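Local coordinates for protein putative N-acetylmuramoyl-L-alanine amidase,autolysin cwp6 (Peptoclostridium difficile, PDB 5J72) that probably cleaves the amide bond between N-acetylmuramic acid and L-alanine in peptidoglycan as a zinc-dependent cell wall amidase carrying CWB2 cell wall-binding modules, at residues A467-N472 with I607-M613. Residues are numbered along the deposited sequence; the frame is centred on the assembly and turned at random.
Sequences ATSGLN and IDNKSDM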
ATOM      1  N   ALA A 467      11.784  18.211  24.287  1.00 33.30           N
ATOM      2  CA  ALA A 467      11.466  19.647  24.235  1.00 33.77           C
ATOM      3  C   ALA A 467      10.202  19.914  23.412  1.00 35.59           C
ATOM      4  O   ALA A 467       9.875  19.152  22.501  1.00 34.36           O
ATOM      5  CB  ALA A 467      12.625  20.409  23.605  1.00 36.88           C
ATOM      6  N   THR A 468       9.468  20.995  23.747  1.00 37.81           N
ATOM      7  CA  THR A 468       8.271  21.374  22.983  1.00 36.45           C
ATOM      8  C   THR A 468       8.314  22.876  22.703  1.00 36.89           C
ATOM      9  O   THR A 468       9.128  23.594  23.292  1.00 36.51           O
ATOM     10  CB  THR A 468       6.989  20.997  23.745  1.00 40.91           C
ATOM     11  OG1 THR A 468       6.943  21.805  24.930  1.00 39.25           O
ATOM     12  CG2 THR A 468       6.944  19.499  24.121  1.00 38.73           C
ATOM     13  N   SER A 469       7.461  23.359  21.801  1.00 34.75           N
ATOM     14  CA  SER A 469       7.453  24.774  21.475  1.00 34.88           C
ATOM     15  C   SER A 469       6.126  25.073  20.777  1.00 35.92           C
ATOM     16  O   SER A 469       5.409  24.154  20.376  1.00 34.34           O
ATOM     17  CB  SER A 469       8.609  25.106  20.530  1.00 36.92           C
ATOM     18  OG  SER A 469       8.166  25.028  19.178  1.00 36.79           O
ATOM     19  N   GLY A 470       5.812  26.366  20.640  1.00 40.32           N
ATOM     20  CA  GLY A 470       4.582  26.757  19.981  1.00 40.78           C
ATOM     21  C   GLY A 470       4.798  27.041  18.509  1.00 46.67           C
ATOM     22  O   GLY A 470       3.845  27.422  17.832  1.00 48.92           O
ATOM     23  N   LEU A 471       6.048  26.868  17.982  1.00 48.21           N
ATOM     24  CA  LEU A 471       6.285  27.118  16.537  1.00 45.99           C
ATOM     25  C   LEU A 471       5.675  25.998  15.617  1.00 42.40           C
ATOM     26  O   LEU A 471       5.434  24.848  16.062  1.00 38.84           O
ATOM     27  CB  LEU A 471       7.791  27.248  16.257  1.00 44.03           C
ATOM     28  CG  LEU A 471       8.561  28.149  17.229  1.00 47.84           C
ATOM     29  CD1 LEU A 471      10.077  28.053  16.964  1.00 50.60           C
ATOM     30  CD2 LEU A 471       8.109  29.615  17.061  1.00 47.65           C
ATOM     31  N   ASN A 472       5.434  26.338  14.339  1.00 39.37           N
ATOM     32  CA  ASN A 472       4.905  25.386  13.349  1.00 41.03           C
ATOM     33  C   ASN A 472       3.635  24.729  13.822  1.00 43.45           C
ATOM     34  O   ASN A 472       3.428  23.535  13.603  1.00 44.03           O
ATOM     35  CB  ASN A 472       5.964  24.278  12.994  1.00 42.63           C
ATOM     36  CG  ASN A 472       7.231  24.839  12.342  1.00 44.59           C
ATOM     37  OD1 ASN A 472       8.162  24.051  12.004  1.00 42.82           O
ATOM     38  ND2 ASN A 472       7.395  26.191  12.179  1.00 37.84           N
ATOM     39  N   ILE A 607      14.215  23.550  18.331  1.00 34.26           N
ATOM     40  CA  ILE A 607      12.773  23.430  18.050  1.00 34.70           C
ATOM     41  C   ILE A 607      11.966  24.662  18.555  1.00 34.34           C
ATOM     42  O   ILE A 607      10.803  24.819  18.164  1.00 33.84           O
ATOM     43  CB  ILE A 607      12.233  22.096  18.690  1.00 34.99           C
ATOM     44  CG1 ILE A 607      10.985  21.630  17.910  1.00 35.07           C
ATOM     45  CG2 ILE A 607      11.891  22.279  20.211  1.00 33.36           C
ATOM     46  CD1 ILE A 607      10.645  20.183  18.254  1.00 37.54           C
ATOM     47  N   ASP A 608      12.600  25.528  19.379  1.00 34.90           N
ATOM     48  CA  ASP A 608      11.993  26.765  19.921  1.00 34.70           C
ATOM     49  C   ASP A 608      12.631  27.982  19.234  1.00 38.73           C
ATOM     50  O   ASP A 608      12.484  29.097  19.725  1.00 40.25           O
ATOM     51  CB  ASP A 608      12.199  26.876  21.463  1.00 38.50           C
ATOM     52  CG  ASP A 608      13.672  26.760  21.883  1.00 45.81           C
ATOM     53  OD1 ASP A 608      13.976  26.993  23.079  1.00 46.80           O
ATOM     54  OD2 ASP A 608      14.530  26.432  21.007  1.00 46.38           O
ATOM     55  N   ASN A 609      13.357  27.795  18.113  1.00 40.39           N
ATOM     56  CA  ASN A 609      13.905  28.974  17.403  1.00 42.49           C
ATOM     57  C   ASN A 609      13.145  29.141  16.069  1.00 42.15           C
ATOM     58  O   ASN A 609      13.181  28.252  15.222  1.00 40.80           O
ATOM     59  CB  ASN A 609      15.404  28.855  17.142  1.00 41.40           C
ATOM     60  CG  ASN A 609      15.900  30.055  16.365  1.00 48.92           C
ATOM     61  OD1 ASN A 609      15.909  30.033  15.117  1.00 48.91           O
ATOM     62  ND2 ASN A 609      16.290  31.152  17.026  1.00 49.08           N
ATOM     63  N   LYS A 610      12.454  30.275  15.880  1.00 40.87           N
ATOM     64  CA  LYS A 610      11.661  30.497  14.665  1.00 40.26           C
ATOM     65  C   LYS A 610      12.456  30.432  13.363  1.00 41.48           C
ATOM     66  O   LYS A 610      11.965  29.880  12.377  1.00 41.39           O
ATOM     67  CB  LYS A 610      10.977  31.862  14.734  1.00 47.18           C
ATOM     68  CG  LYS A 610       9.578  31.785  14.135  1.00 56.78           C
ATOM     69  CD  LYS A 610       9.180  33.052  13.398  1.00 60.72           C
ATOM     70  CE  LYS A 610       7.890  32.787  12.684  1.00 60.72           C
ATOM     71  NZ  LYS A 610       8.155  32.396  11.281  1.00 67.20           N
ATOM     72  N   SER A 611      13.650  31.003  13.332  1.00 42.63           N
ATOM     73  CA  SER A 611      14.431  30.953  12.093  1.00 48.76           C
ATOM     74  C   SER A 611      14.752  29.452  11.677  1.00 47.65           C
ATOM     75  O   SER A 611      14.596  29.094  10.511  1.00 45.29           O
ATOM     76  CB  SER A 611      15.712  31.754  12.270  1.00 51.49           C
ATOM     77  OG  SER A 611      16.532  31.646  11.115  1.00 55.40           O
ATOM     78  N   ASP A 612      15.171  28.605  12.652  1.00 47.53           N
ATOM     79  CA  ASP A 612      15.471  27.179  12.433  1.00 43.50           C
ATOM     80  C   ASP A 612      14.215  26.445  12.007  1.00 41.32           C
ATOM     81  O   ASP A 612      14.219  25.761  10.991  1.00 40.29           O
ATOM     82  CB  ASP A 612      16.010  26.535  13.732  1.00 42.01           C
ATOM     83  CG  ASP A 612      17.448  26.856  14.062  1.00 43.38           C
ATOM     84  OD1 ASP A 612      17.958  26.332  15.077  1.00 42.65           O
ATOM     85  OD2 ASP A 612      18.074  27.625  13.301  1.00 44.19           O
ATOM     86  N   MET A 613      13.110  26.596  12.786  1.00 39.04           N
ATOM     87  CA  MET A 613      11.842  25.898  12.510  1.00 37.88           C
ATOM     88  C   MET A 613      11.180  26.321  11.210  1.00 37.86           C
ATOM     89  O   MET A 613      10.444  25.532  10.608  1.00 35.32           O
ATOM     90  CB  MET A 613      10.872  26.101  13.684  1.00 37.91           C
ATOM     91  CG  MET A 613      11.369  25.400  14.908  1.00 41.59           C
ATOM     92  SD  MET A 613      11.242  23.587  14.611  1.00 46.54           S
ATOM     93  CE  MET A 613      12.859  23.206  14.485  1.00 47.90           C
TER
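Beside the zinc site of the amidase domain, the hairpin strand 468-469 and the turn after it close over the loop that joins strand 599-606 to helix 610-614. Ala467 lies nearest the metal, its side chain about 6 Å from the zinc ion, and its backbone N is hydrogen-bonded to the zinc ligand Glu477; its CB also rests on Ile607 CG2 at 3.9 Å. One residue beyond the exposed Thr468, Ser469 does two jobs with a single hydroxyl. Its OG donates to Ile607 O (2.8 Å) and accepts from Leu471 N (3.0 Å), the latter bond making an ST turn, so the same side chain shapes its own loop and ties it to the loop at Ile607. The zinc ligands His460, Glu477 and His530 and the mixed six-stranded β-sheet flanked by helices fit the Amidase_3 fold, in which strand 599-606 is an inner strand; the contact thus joins its end to the hairpin 468-469/475-476 leading into Glu477. Leu471 has the largest area buried in the contact, laying CD1 on the backbone leading into helix 610-614, 3.4 Å from both Asp608 C and Lys610 N, and on Met613 CG at 3.6 Å. Asn609, the N-cap residue, points its CA-to-CB bond away from 467-472, and its OD1 accepts a capping bond from Asp612 N (2.9 Å). Of the polar side chains in 607-613, Asp608 OD1 accepts from Ser534 N and Lys610 NZ forms a salt bridge with Asp614 OD1. At the far end of the contact, the side chain of Asn472 lies against Met613.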